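Local coordinates for chitin deacetylase 1 (Bombyx mori, PDB 5ZNT), which hydrolyses the N-acetamido groups of N-acetylglucosamine residues in chitin through its zinc-dependent carbohydrate esterase 4 domain, giving chitosan and acetate, at residues Glu58-Lys63 against Cys70-Thr75; Lys63-Asn68 against Lys328-Gly333; His252-His257 against Gln293-Val298; Leu267-Ala272 against Glu282-Trp287. All coordinates share one frame; numbering follows the deposited sequence. Where two conformers were deposited one is given.

Contact 1: residues Glu58-Lys63 against Cys70-Thr75; sequences EIFNGK and CDIKAT
Phe60 and Gly62, just beyond the end of helix 53-59, pass Ile72 and Asp71 with Phe60 CA 7.2 Å from Ile72 CA and Gly62 CA 5.9 Å from Asp71 CA. Phe60 leaves the helix with its CG anti to its own carbonyl carbon (chi1 -57°), which swings the ring across to residues 72-74. Ile72 CG1 comes in at the ring edge, near the plane, 3.8 Å from Phe60 CD1, and the two side chains cross at about a right angle. Ala74 CB closes on the outer end of the ring, 3.4 Å from Phe60 CZ. Ile59 CG2 sits over the centre of one ring face, 3.6 Å above the plane. An alanine in place of Phe60 would probably open a gap between helix 53-59 and the Ile72 and Ala74 side chains. Beyond the ring the chain turns: Asn61 OD1 accepts from Lys63 N at 2.7 Å, an Asx turn with the donor above the carbonyl plane. Gly62 turns at phi 76°, where a side chain would collide with the carbonyl oxygen of Asn61. Two acceptors then face each other, Gly62 O and Asp71 OD1, 3.3 Å apart. Lys65 NZ bonds to both, so its positive charge is likely to offset their repulsion, and this polar edge at Asp71 adjoins an apolar patch of Phe60, Ile72 and Ala74.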
loop_
_atom_site.group_PDB
_atom_site.type_symbol
_atom_site.label_atom_id
_atom_site.label_comp_id
_atom_site.label_asym_id
_atom_site.label_seq_id
_atom_site.Cartn_x
_atom_site.Cartn_y
_atom_site.Cartn_z
ATOM N N GLU A 58 -5.416 -5.117 17.804
ATOM C CA GLU A 58 -5.824 -6.510 17.860
ATOM C C GLU A 58 -5.083 -7.337 16.815
ATOM O O GLU A 58 -4.655 -8.460 17.098
ATOM C CB GLU A 58 -7.333 -6.626 17.661
ATOM C CG GLU A 58 -7.853 -8.037 17.610
ATOM C CD GLU A 58 -9.388 -8.135 17.656
ATOM O OE1 GLU A 58 -10.080 -7.078 17.733
ATOM O OE2 GLU A 58 -9.904 -9.279 17.603
ATOM N N ILE A 59 -4.932 -6.801 15.601
ATOM C CA ILE A 59 -4.235 -7.522 14.538
ATOM C C ILE A 59 -2.735 -7.582 14.825
ATOM O O ILE A 59 -2.125 -8.656 14.827
ATOM C CB ILE A 59 -4.498 -6.870 13.170
ATOM C CG1 ILE A 59 -5.995 -6.881 12.837
ATOM C CG2 ILE A 59 -3.680 -7.604 12.102
ATOM C CD1 ILE A 59 -6.382 -6.010 11.631
ATOM N N PHE A 60 -2.122 -6.421 15.026
ATOM C CA PHE A 60 -0.673 -6.299 15.138
ATOM C C PHE A 60 -0.305 -6.212 16.615
ATOM O O PHE A 60 0.086 -5.175 17.137
ATOM C CB PHE A 60 -0.178 -5.102 14.332
ATOM C CG PHE A 60 -0.563 -5.182 12.896
ATOM C CD1 PHE A 60 0.054 -6.100 12.060
ATOM C CD2 PHE A 60 -1.584 -4.387 12.386
ATOM C CE1 PHE A 60 -0.309 -6.205 10.732
ATOM C CE2 PHE A 60 -1.969 -4.484 11.057
ATOM C CZ PHE A 60 -1.359 -5.402 10.225
ATOM N N ASN A 61 -0.472 -7.357 17.276
ATOM C CA ASN A 61 -0.415 -7.463 18.724
ATOM C C ASN A 61 1.000 -7.686 19.266
ATOM O O ASN A 61 1.161 -7.855 20.479
ATOM C CB ASN A 61 -1.326 -8.594 19.188
ATOM C CG ASN A 61 -0.974 -9.924 18.545
ATOM O OD1 ASN A 61 0.081 -10.069 17.915
ATOM N ND2 ASN A 61 -1.854 -10.907 18.703
ATOM N N GLY A 62 2.018 -7.679 18.413
ATOM C CA GLY A 62 3.356 -7.996 18.877
ATOM C C GLY A 62 3.615 -9.466 19.113
ATOM O O GLY A 62 4.718 -9.824 19.532
ATOM N N LYS A 63 2.634 -10.328 18.853
ATOM C CA LYS A 63 2.779 -11.772 18.970
ATOM C C LYS A 63 2.803 -12.501 17.632
ATOM O O LYS A 63 3.082 -13.703 17.610
ATOM C CB LYS A 63 1.634 -12.358 19.804
ATOM C CG LYS A 63 1.329 -11.590 21.079
ATOM C CD LYS A 63 1.530 -12.451 22.315
ATOM C CE LYS A 63 0.885 -11.807 23.535
ATOM N NZ LYS A 63 -0.597 -11.805 23.418
ATOM N N CYS A 70 10.612 -11.318 13.508
ATOM C CA CYS A 70 10.138 -9.942 13.644
ATOM C C CYS A 70 8.618 -9.863 13.496
ATOM O O CYS A 70 8.001 -10.668 12.792
ATOM C CB CYS A 70 10.805 -9.033 12.604
ATOM S SG CYS A 70 12.649 -8.960 12.743
ATOM N N ASP A 71 8.026 -8.846 14.139
ATOM C CA ASP A 71 6.591 -8.608 14.026
ATOM C C ASP A 71 6.190 -8.450 12.562
ATOM O O ASP A 71 6.904 -7.843 11.768
ATOM C CB ASP A 71 6.201 -7.347 14.801
ATOM C CG ASP A 71 6.441 -7.487 16.301
ATOM O OD1 ASP A 71 6.270 -8.591 16.844
ATOM O OD2 ASP A 71 6.771 -6.484 16.932
ATOM N N ILE A 72 5.039 -9.020 12.205
ATOM C CA ILE A 72 4.495 -8.792 10.870
ATOM C C ILE A 72 4.258 -7.296 10.668
ATOM O O ILE A 72 3.960 -6.558 11.614
ATOM C CB ILE A 72 3.200 -9.592 10.646
ATOM C CG1 ILE A 72 2.115 -9.214 11.654
ATOM C CG2 ILE A 72 3.475 -11.079 10.749
ATOM C CD1 ILE A 72 0.757 -9.886 11.288
ATOM N N LYS A 73 4.434 -6.836 9.434
ATOM C CA LYS A 73 4.340 -5.415 9.120
ATOM C C LYS A 73 3.340 -5.203 7.993
ATOM O O LYS A 73 3.240 -6.021 7.074
ATOM C CB LYS A 73 5.686 -4.825 8.699
ATOM C CG LYS A 73 6.827 -5.006 9.717
ATOM C CD LYS A 73 6.471 -4.373 11.076
ATOM C CE LYS A 73 7.746 -4.216 11.928
ATOM N NZ LYS A 73 8.486 -5.521 12.026
ATOM N N ALA A 74 2.624 -4.075 8.061
ATOM C CA ALA A 74 1.635 -3.684 7.065
ATOM C C ALA A 74 1.961 -2.283 6.545
ATOM O O ALA A 74 2.854 -1.598 7.050
ATOM C CB ALA A 74 0.205 -3.746 7.655
ATOM N N THR A 75 1.239 -1.865 5.508
ATOM C CA THR A 75 1.418 -0.559 4.869
ATOM C C THR A 75 0.100 0.203 4.952
ATOM O O THR A 75 -0.943 -0.354 4.635
ATOM C CB THR A 75 1.834 -0.717 3.394
ATOM O OG1 THR A 75 3.013 -1.541 3.304
ATOM C CG2 THR A 75 2.128 0.643 2.748
#

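Contact 2: residues Lys63-Asn68 against Lys328-Gly333; sequences KRKNPN and KCSVEG
Lys65 and Ser330 meet end to end, ammonium against hydroxyl, with Lys65 NZ 2.6 Å from Ser330 OG. The backbones stay well apart, Lys65 CA being 8.7 Å from Ser330 CA; the lysine chain crosses a little over half of that span, and the serine hydroxyl meets it. The lysine starts with CG anti to the carbonyl carbon, bends at CG (chi2 -94°), and from there runs nearly straight to NZ. Ser330 answers with OG swung away from its backbone N (chi1 -151°), so that the hydroxyl comes out to meet it. Asp71 offers a partner to each group: its OD1 forms a salt bridge with Lys65 NZ, and its OD2 is hydrogen-bonded to Ser330 OG, which is consistent with the carboxylate keeping the two close. The pair joins the loop between helix 53-59 and strand 75-78, part of the polysaccharide deacetylase fold, to the segment that follows helix 316-319, some 260 residues later. The same two parts are tied covalently by the disulfide of Cys329 with Cys70. The contact is small, 93 Å² over both sides, and lies at the surface; Lys65 and Ser330 are both partly exposed.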
loop_
_atom_site.group_PDB
_atom_site.type_symbol
_atom_site.label_atom_id
_atom_site.label_comp_id
_atom_site.label_asym_id
_atom_site.label_seq_id
_atom_site.Cartn_x
_atom_site.Cartn_y
_atom_site.Cartn_z
ATOM N N LYS A 63 2.634 -10.328 18.853
ATOM C CA LYS A 63 2.779 -11.772 18.970
ATOM C C LYS A 63 2.803 -12.501 17.632
ATOM O O LYS A 63 3.082 -13.703 17.610
ATOM C CB LYS A 63 1.634 -12.358 19.804
ATOM C CG LYS A 63 1.329 -11.590 21.079
ATOM C CD LYS A 63 1.530 -12.451 22.315
ATOM C CE LYS A 63 0.885 -11.807 23.535
ATOM N NZ LYS A 63 -0.597 -11.805 23.418
ATOM N N ARG A 64 2.469 -11.835 16.528
ATOM C CA ARG A 64 2.485 -12.454 15.205
ATOM C C ARG A 64 3.818 -12.096 14.563
ATOM O O ARG A 64 4.109 -10.915 14.355
ATOM C CB ARG A 64 1.298 -11.976 14.365
ATOM C CG ARG A 64 -0.053 -12.268 15.036
ATOM C CD ARG A 64 -1.291 -11.895 14.212
ATOM N NE ARG A 64 -2.425 -12.699 14.677
ATOM C CZ ARG A 64 -3.366 -12.279 15.514
ATOM N NH1 ARG A 64 -3.374 -11.010 15.953
ATOM N NH2 ARG A 64 -4.317 -13.134 15.888
ATOM N N LYS A 65 4.648 -13.107 14.299
ATOM C CA LYS A 65 6.022 -12.890 13.862
ATOM C C LYS A 65 6.274 -13.610 12.551
ATOM O O LYS A 65 5.795 -14.727 12.353
ATOM C CB LYS A 65 7.041 -13.405 14.894
ATOM C CG LYS A 65 6.744 -13.033 16.319
ATOM C CD LYS A 65 7.461 -11.773 16.713
ATOM C CE LYS A 65 7.384 -11.562 18.224
ATOM N NZ LYS A 65 7.722 -10.171 18.517
ATOM N N ASN A 66 7.043 -12.969 11.674
ATOM C CA ASN A 66 7.527 -13.583 10.443
ATOM C C ASN A 66 8.597 -14.630 10.768
ATOM O O ASN A 66 9.064 -14.708 11.900
ATOM C CB ASN A 66 8.107 -12.511 9.532
ATOM C CG ASN A 66 7.032 -11.723 8.816
ATOM O OD1 ASN A 66 5.996 -12.272 8.440
ATOM N ND2 ASN A 66 7.283 -10.445 8.609
ATOM N N PRO A 67 9.019 -15.434 9.784
ATOM C CA PRO A 67 10.039 -16.468 10.073
ATOM C C PRO A 67 11.373 -15.909 10.540
ATOM O O PRO A 67 12.185 -16.680 11.070
ATOM C CB PRO A 67 10.184 -17.206 8.735
ATOM C CG PRO A 67 8.861 -17.006 8.049
ATOM C CD PRO A 67 8.448 -15.599 8.437
ATOM N N ASN A 68 11.626 -14.605 10.380
ATOM C CA ASN A 68 12.834 -13.974 10.895
ATOM C C ASN A 68 12.702 -13.549 12.348
ATOM O O ASN A 68 13.591 -12.865 12.859
ATOM C CB ASN A 68 13.212 -12.753 10.035
ATOM C CG ASN A 68 12.133 -11.683 10.033
ATOM O OD1 ASN A 68 11.095 -11.826 10.678
ATOM N ND2 ASN A 68 12.380 -10.598 9.313
ATOM N N LYS A 328 13.183 -2.154 12.649
ATOM C CA LYS A 328 12.128 -2.090 13.653
ATOM C C LYS A 328 11.508 -3.473 13.844
ATOM O O LYS A 328 10.298 -3.677 13.722
ATOM C CB LYS A 328 11.084 -1.033 13.280
ATOM C CG LYS A 328 11.665 0.374 13.261
ATOM C CD LYS A 328 10.610 1.423 12.993
ATOM C CE LYS A 328 10.937 2.218 11.747
ATOM N NZ LYS A 328 10.079 3.435 11.660
ATOM N N CYS A 329 12.396 -4.424 14.156
ATOM C CA CYS A 329 12.032 -5.832 14.220
ATOM C C CYS A 329 10.853 -6.058 15.156
ATOM O O CYS A 329 9.788 -6.533 14.739
ATOM C CB CYS A 329 13.242 -6.667 14.664
ATOM S SG CYS A 329 12.933 -8.447 14.704
ATOM N N SER A 330 11.029 -5.735 16.429
ATOM C CA SER A 330 10.015 -6.006 17.442
ATOM C C SER A 330 10.045 -4.837 18.426
ATOM O O SER A 330 10.581 -4.931 19.533
ATOM C CB SER A 330 10.255 -7.343 18.134
ATOM O OG SER A 330 9.020 -7.882 18.573
ATOM N N VAL A 331 9.463 -3.717 17.998
ATOM C CA VAL A 331 9.573 -2.477 18.748
ATOM C C VAL A 331 8.672 -2.535 19.970
ATOM O O VAL A 331 7.485 -2.877 19.880
ATOM C CB VAL A 331 9.223 -1.279 17.851
ATOM C CG1 VAL A 331 9.262 0.024 18.649
ATOM C CG2 VAL A 331 10.191 -1.222 16.692
ATOM N N GLU A 332 9.236 -2.204 21.125
ATOM C CA GLU A 332 8.418 -1.968 22.305
ATOM C C GLU A 332 8.450 -0.481 22.641
ATOM O O GLU A 332 7.892 0.336 21.896
ATOM C CB GLU A 332 8.911 -2.834 23.465
ATOM C CG GLU A 332 9.174 -4.268 23.037
ATOM C CD GLU A 332 9.346 -5.206 24.206
ATOM O OE1 GLU A 332 8.372 -5.920 24.534
ATOM O OE2 GLU A 332 10.450 -5.222 24.794
ATOM N N GLY A 333 9.104 -0.115 23.742
ATOM C CA GLY A 333 9.325 1.284 24.083
ATOM C C GLY A 333 8.063 2.077 24.402
ATOM O O GLY A 333 6.984 1.540 24.663
#

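Contact 3: residues His252-His257 against Gln293-Val298; sequences HNFDRH and QSHNDV
His295, the first residue beyond helix 278-294, presents a ring face to Phe254 of helix 243-258. The pair is edge-to-face (T-shaped), with centroids 5.1 Å apart and planes at 66°. Phe254 CZ stands 3.8 Å above the imidazole plane, offset toward its rim. Phe254 reaches this place because its CG is anti to the backbone N (chi1 176°), its ring coming from the opposite direction to that of the histidine. Two residues on, Asp297 fixes the imidazole: His295 ND1 donates to the syn lone pair of Asp297 OD1 at 2.9 Å, the acceptor lying in the ring plane. Asp297 OD2 in turn is hydrogen-bonded to Tyr258 OH, the tyrosine ring itself meeting that of His295 edge-to-face. A leucine in place of His295 would probably leave Asp297 OD1 without this donor and take the imidazole face away from the edge of Phe254. Val298 then opens strand 298-300, and its CG2 methyl lies in the plane of the Phe254 ring, at its edge, 3.5 Å from CZ. One ring of helix 243-258 thus spans the turn from helix 278-294 into the next strand, the helix-to-strand connection of a beta/alpha fold, as in the distorted barrels of the CE4 family.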
loop_
_atom_site.group_PDB
_atom_site.type_symbol
_atom_site.label_atom_id
_atom_site.label_comp_id
_atom_site.label_asym_id
_atom_site.label_seq_id
_atom_site.Cartn_x
_atom_site.Cartn_y
_atom_site.Cartn_z
ATOM N N HIS A 252 -7.330 -19.891 -1.289
ATOM C CA HIS A 252 -7.275 -20.089 -2.738
ATOM C C HIS A 252 -6.322 -19.098 -3.389
ATOM O O HIS A 252 -5.516 -19.470 -4.249
ATOM C CB HIS A 252 -8.675 -19.966 -3.353
ATOM C CG HIS A 252 -8.677 -19.926 -4.851
ATOM N ND1 HIS A 252 -8.059 -20.887 -5.626
ATOM C CD2 HIS A 252 -9.207 -19.032 -5.719
ATOM C CE1 HIS A 252 -8.209 -20.583 -6.905
ATOM N NE2 HIS A 252 -8.894 -19.455 -6.989
ATOM N N ASN A 253 -6.384 -17.824 -2.987
ATOM C CA ASN A 253 -5.513 -16.855 -3.638
ATOM C C ASN A 253 -4.082 -16.940 -3.118
ATOM O O ASN A 253 -3.134 -16.703 -3.877
ATOM C CB ASN A 253 -6.112 -15.454 -3.493
ATOM C CG ASN A 253 -7.285 -15.246 -4.437
ATOM O OD1 ASN A 253 -7.099 -15.137 -5.645
ATOM N ND2 ASN A 253 -8.490 -15.213 -3.895
ATOM N N PHE A 254 -3.894 -17.295 -1.853
ATOM C CA PHE A 254 -2.549 -17.630 -1.405
ATOM C C PHE A 254 -1.948 -18.727 -2.290
ATOM O O PHE A 254 -0.826 -18.593 -2.790
ATOM C CB PHE A 254 -2.574 -18.063 0.065
ATOM C CG PHE A 254 -1.227 -18.525 0.575
ATOM C CD1 PHE A 254 -0.337 -17.623 1.135
ATOM C CD2 PHE A 254 -0.849 -19.864 0.477
ATOM C CE1 PHE A 254 0.910 -18.035 1.580
ATOM C CE2 PHE A 254 0.396 -20.290 0.934
ATOM C CZ PHE A 254 1.270 -19.385 1.484
ATOM N N ASP A 255 -2.695 -19.817 -2.506
ATOM C CA ASP A 255 -2.167 -20.934 -3.292
ATOM C C ASP A 255 -1.861 -20.514 -4.722
ATOM O O ASP A 255 -0.852 -20.946 -5.295
ATOM C CB ASP A 255 -3.146 -22.112 -3.288
ATOM C CG ASP A 255 -3.262 -22.773 -1.932
ATOM O OD1 ASP A 255 -2.336 -22.644 -1.100
ATOM O OD2 ASP A 255 -4.304 -23.420 -1.690
ATOM N N ARG A 256 -2.718 -19.669 -5.316
ATOM C CA ARG A 256 -2.459 -19.171 -6.664
ATOM C C ARG A 256 -1.074 -18.542 -6.754
ATOM O O ARG A 256 -0.340 -18.762 -7.725
ATOM C CB ARG A 256 -3.537 -18.151 -7.074
ATOM C CG ARG A 256 -4.909 -18.743 -7.474
ATOM C CD ARG A 256 -5.833 -17.671 -8.091
ATOM N NE ARG A 256 -5.099 -16.836 -9.040
ATOM C CZ ARG A 256 -4.774 -15.562 -8.830
ATOM N NH1 ARG A 256 -5.133 -14.951 -7.697
ATOM N NH2 ARG A 256 -4.069 -14.908 -9.749
ATOM N N HIS A 257 -0.685 -17.762 -5.743
ATOM C CA HIS A 257 0.638 -17.152 -5.776
ATOM C C HIS A 257 1.716 -18.157 -5.369
ATOM O O HIS A 257 2.735 -18.308 -6.056
ATOM C CB HIS A 257 0.668 -15.928 -4.851
ATOM C CG HIS A 257 -0.097 -14.752 -5.379
ATOM N ND1 HIS A 257 0.501 -13.540 -5.651
ATOM C CD2 HIS A 257 -1.408 -14.604 -5.689
ATOM C CE1 HIS A 257 -0.405 -12.698 -6.123
ATOM N NE2 HIS A 257 -1.574 -13.314 -6.146
ATOM N N GLN A 293 2.074 -20.226 11.365
ATOM C CA GLN A 293 2.582 -21.414 12.055
ATOM C C GLN A 293 3.077 -22.459 11.057
ATOM O O GLN A 293 4.090 -23.128 11.304
ATOM C CB GLN A 293 1.508 -22.011 12.967
ATOM C CG GLN A 293 2.019 -23.142 13.889
ATOM C CD GLN A 293 2.124 -24.483 13.186
ATOM O OE1 GLN A 293 1.353 -24.766 12.267
ATOM N NE2 GLN A 293 3.087 -25.327 13.617
ATOM N N SER A 294 2.399 -22.599 9.924
ATOM C CA SER A 294 2.686 -23.700 9.022
ATOM C C SER A 294 3.728 -23.364 7.969
ATOM O O SER A 294 4.219 -24.277 7.303
ATOM C CB SER A 294 1.391 -24.183 8.345
ATOM O OG SER A 294 0.863 -23.207 7.467
ATOM N N HIS A 295 4.112 -22.098 7.818
ATOM C CA HIS A 295 5.008 -21.700 6.741
ATOM C C HIS A 295 6.242 -21.027 7.303
ATOM O O HIS A 295 6.150 -19.961 7.931
ATOM C CB HIS A 295 4.310 -20.754 5.754
ATOM C CG HIS A 295 3.436 -21.463 4.780
ATOM N ND1 HIS A 295 3.894 -21.885 3.552
ATOM C CD2 HIS A 295 2.143 -21.866 4.864
ATOM C CE1 HIS A 295 2.915 -22.504 2.911
ATOM N NE2 HIS A 295 1.847 -22.516 3.688
ATOM N N ASN A 296 7.397 -21.632 7.060
ATOM C CA ASN A 296 8.654 -20.958 7.331
ATOM C C ASN A 296 9.094 -20.088 6.165
ATOM O O ASN A 296 10.145 -19.450 6.249
ATOM C CB ASN A 296 9.756 -21.974 7.690
ATOM C CG ASN A 296 10.069 -22.956 6.564
ATOM O OD1 ASN A 296 9.680 -22.766 5.411
ATOM N ND2 ASN A 296 10.797 -24.024 6.908
ATOM N N ASP A 297 8.295 -20.027 5.090
ATOM C CA ASP A 297 8.684 -19.352 3.856
ATOM C C ASP A 297 7.700 -18.255 3.443
ATOM O O ASP A 297 7.673 -17.871 2.269
ATOM C CB ASP A 297 8.838 -20.380 2.724
ATOM C CG ASP A 297 7.598 -21.238 2.540
ATOM O OD1 ASP A 297 6.635 -21.088 3.326
ATOM O OD2 ASP A 297 7.578 -22.080 1.609
ATOM N N VAL A 298 6.901 -17.739 4.380
ATOM C CA VAL A 298 5.910 -16.697 4.108
ATOM C C VAL A 298 6.224 -15.505 5.013
ATOM O O VAL A 298 6.361 -15.670 6.230
ATOM C CB VAL A 298 4.472 -17.204 4.340
ATOM C CG1 VAL A 298 3.448 -16.036 4.318
ATOM C CG2 VAL A 298 4.085 -18.261 3.293
#

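Contact 4: residues Leu267-Ala272 against Glu282-Trp287; sequences LYFHAA and EAFLYW
Phe269 and Phe284 make the aromatic contact between strand 265-270 and helix 278-294. The edge of Phe269 points at the face of Phe284 with the planes at 51°, a tilted edge-to-face pair whose centroids are 4.7 Å apart. Phe269 CZ hangs 3.7 Å above the Phe284 ring, offset toward the rim, and Phe269 CE2 comes within 3.6 Å of Phe284 CZ. The rings approach from opposite directions, Phe284 being sent toward the strand by a CG anti to its backbone N (chi1 -177°). The methyl-to-ring contacts come from one carbon, Leu267 CD1. It touches the six-membered ring of Trp287, 3.8 Å from CZ3, and also lies at the edge of Phe284, more loosely, 4.3 Å from CE1. No hydrogen bond joins the two segments. Leu267 and Phe269, two apart on the strand, and Phe284 and Trp287, three apart on the helix, form one apolar layer between backbones whose axes lie 13.5 Å apart. Phe246 and Leu250 of helix 243-258 extend this layer. The strand and helix segments run roughly antiparallel, at 147°, as expected where a strand is followed by the helices that return along the sheet. Strands 265-270 and 298-300 both pair parallel with strand 38-45, so this is the core of a beta-alpha-beta crossover, part of the beta/alpha barrel of the deacetylase.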
loop_
_atom_site.group_PDB
_atom_site.type_symbol
_atom_site.label_atom_id
_atom_site.label_comp_id
_atom_site.label_asym_id
_atom_site.label_seq_id
_atom_site.Cartn_x
_atom_site.Cartn_y
_atom_site.Cartn_z
ATOM N N LEU A 267 -3.137 -7.983 -0.072
ATOM C CA LEU A 267 -4.412 -8.040 0.630
ATOM C C LEU A 267 -4.768 -6.617 1.071
ATOM O O LEU A 267 -4.276 -6.114 2.092
ATOM C CB LEU A 267 -4.351 -9.011 1.805
ATOM C CG LEU A 267 -3.888 -10.429 1.410
ATOM C CD1 LEU A 267 -3.807 -11.301 2.687
ATOM C CD2 LEU A 267 -4.867 -11.035 0.386
ATOM N N TYR A 268 -5.622 -5.965 0.298
ATOM C CA TYR A 268 -5.822 -4.520 0.404
ATOM C C TYR A 268 -7.152 -4.254 1.092
ATOM O O TYR A 268 -8.210 -4.508 0.516
ATOM C CB TYR A 268 -5.781 -3.877 -0.978
ATOM C CG TYR A 268 -4.602 -4.300 -1.828
ATOM C CD1 TYR A 268 -3.301 -4.145 -1.367
ATOM C CD2 TYR A 268 -4.789 -4.838 -3.093
ATOM C CE1 TYR A 268 -2.211 -4.476 -2.155
ATOM C CE2 TYR A 268 -3.706 -5.203 -3.879
ATOM C CZ TYR A 268 -2.424 -5.021 -3.406
ATOM O OH TYR A 268 -1.347 -5.370 -4.198
ATOM N N PHE A 269 -7.098 -3.746 2.326
ATOM C CA PHE A 269 -8.284 -3.606 3.167
ATOM C C PHE A 269 -8.682 -2.157 3.408
ATOM O O PHE A 269 -7.872 -1.225 3.314
ATOM C CB PHE A 269 -8.073 -4.242 4.547
ATOM C CG PHE A 269 -7.926 -5.737 4.522
ATOM C CD1 PHE A 269 -9.039 -6.559 4.508
ATOM C CD2 PHE A 269 -6.668 -6.317 4.541
ATOM C CE1 PHE A 269 -8.896 -7.955 4.509
ATOM C CE2 PHE A 269 -6.508 -7.703 4.525
ATOM C CZ PHE A 269 -7.616 -8.523 4.500
ATOM N N HIS A 270 -9.952 -1.996 3.779
ATOM C CA HIS A 270 -10.421 -0.874 4.587
ATOM C C HIS A 270 -10.716 -1.409 5.972
ATOM O O HIS A 270 -11.412 -2.419 6.105
ATOM C CB HIS A 270 -11.684 -0.236 4.015
ATOM C CG HIS A 270 -11.475 0.376 2.673
ATOM N ND1 HIS A 270 -11.624 -0.339 1.506
ATOM C CD2 HIS A 270 -11.112 1.630 2.308
ATOM C CE1 HIS A 270 -11.379 0.454 0.476
ATOM N NE2 HIS A 270 -11.072 1.653 0.934
ATOM N N ALA A 271 -10.185 -0.731 6.991
ATOM C CA ALA A 271 -10.398 -1.165 8.367
ATOM C C ALA A 271 -11.875 -1.363 8.665
ATOM O O ALA A 271 -12.258 -2.335 9.327
ATOM C CB ALA A 271 -9.810 -0.142 9.334
ATOM N N ALA A 272 -12.725 -0.453 8.183
ATOM C CA ALA A 272 -14.139 -0.522 8.542
ATOM C C ALA A 272 -14.769 -1.845 8.092
ATOM O O ALA A 272 -15.654 -2.384 8.767
ATOM C CB ALA A 272 -14.881 0.672 7.933
ATOM N N GLU A 282 -12.407 -12.332 12.373
ATOM C CA GLU A 282 -12.071 -13.608 12.999
ATOM C C GLU A 282 -11.459 -14.573 11.990
ATOM O O GLU A 282 -10.447 -15.221 12.276
ATOM C CB GLU A 282 -13.313 -14.223 13.646
ATOM C CG GLU A 282 -13.087 -15.659 14.118
ATOM C CD GLU A 282 -14.301 -16.259 14.804
ATOM O OE1 GLU A 282 -14.841 -15.622 15.733
ATOM O OE2 GLU A 282 -14.720 -17.361 14.404
ATOM N N ALA A 283 -12.043 -14.665 10.795
ATOM C CA ALA A 283 -11.496 -15.535 9.762
ATOM C C ALA A 283 -10.118 -15.063 9.311
ATOM O O ALA A 283 -9.227 -15.880 9.051
ATOM C CB ALA A 283 -12.462 -15.610 8.576
ATOM N N PHE A 284 -9.922 -13.752 9.218
ATOM C CA PHE A 284 -8.640 -13.222 8.769
ATOM C C PHE A 284 -7.537 -13.565 9.766
ATOM O O PHE A 284 -6.441 -13.990 9.381
ATOM C CB PHE A 284 -8.751 -11.705 8.594
ATOM C CG PHE A 284 -7.503 -11.048 8.073
ATOM C CD1 PHE A 284 -6.810 -11.587 6.998
ATOM C CD2 PHE A 284 -7.038 -9.884 8.648
ATOM C CE1 PHE A 284 -5.657 -10.972 6.508
ATOM C CE2 PHE A 284 -5.887 -9.256 8.165
ATOM C CZ PHE A 284 -5.199 -9.805 7.090
ATOM N N LEU A 285 -7.793 -13.339 11.051
ATOM C CA LEU A 285 -6.794 -13.646 12.064
ATOM C C LEU A 285 -6.535 -15.151 12.147
ATOM O O LEU A 285 -5.378 -15.581 12.263
ATOM C CB LEU A 285 -7.245 -13.085 13.407
ATOM C CG LEU A 285 -7.345 -11.556 13.391
ATOM C CD1 LEU A 285 -7.694 -11.009 14.756
ATOM C CD2 LEU A 285 -6.033 -10.941 12.867
ATOM N N TYR A 286 -7.592 -15.963 12.090
ATOM C CA TYR A 286 -7.400 -17.408 12.039
ATOM C C TYR A 286 -6.473 -17.782 10.891
ATOM O O TYR A 286 -5.515 -18.550 11.067
ATOM C CB TYR A 286 -8.751 -18.108 11.893
ATOM C CG TYR A 286 -8.650 -19.612 11.945
ATOM C CD1 TYR A 286 -8.271 -20.337 10.822
ATOM C CD2 TYR A 286 -8.930 -20.305 13.115
ATOM C CE1 TYR A 286 -8.162 -21.716 10.861
ATOM C CE2 TYR A 286 -8.834 -21.690 13.165
ATOM C CZ TYR A 286 -8.442 -22.388 12.038
ATOM O OH TYR A 286 -8.333 -23.771 12.073
ATOM N N TRP A 287 -6.743 -17.231 9.705
ATOM C CA TRP A 287 -5.920 -17.505 8.534
ATOM C C TRP A 287 -4.473 -17.075 8.750
ATOM O O TRP A 287 -3.538 -17.846 8.480
ATOM C CB TRP A 287 -6.519 -16.800 7.313
ATOM C CG TRP A 287 -5.737 -17.034 6.074
ATOM C CD1 TRP A 287 -5.770 -18.161 5.285
ATOM C CD2 TRP A 287 -4.793 -16.140 5.460
ATOM N NE1 TRP A 287 -4.904 -18.021 4.234
ATOM C CE2 TRP A 287 -4.295 -16.793 4.311
ATOM C CE3 TRP A 287 -4.317 -14.852 5.771
ATOM C CZ2 TRP A 287 -3.356 -16.212 3.470
ATOM C CZ3 TRP A 287 -3.382 -14.277 4.929
ATOM C CH2 TRP A 287 -2.902 -14.964 3.799
#

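Contacts 1 and 2 interlock: they share Lys63, their centres are about 7 Å apart, and their segments alternate along the chain. Contacts 3 and 4 both use helix 278-294 and meet where Phe254 CB lies 4.0 Å from Trp287 CZ2. Contact 1 reaches the same helix through Ile59 CG1, 4.1 Å from Leu285 CD2, while Pro67 of contact 2 packs on the turn of contact 3. In contact 4 the Phe269 side chain is about 11 Å from the zinc ion, which is held by Asp46, His101 and His105, so it belongs to the surrounding core and is no part of the metal site. Contacts 1, 2 and 3 lie away from the zinc site and the glycan pocket.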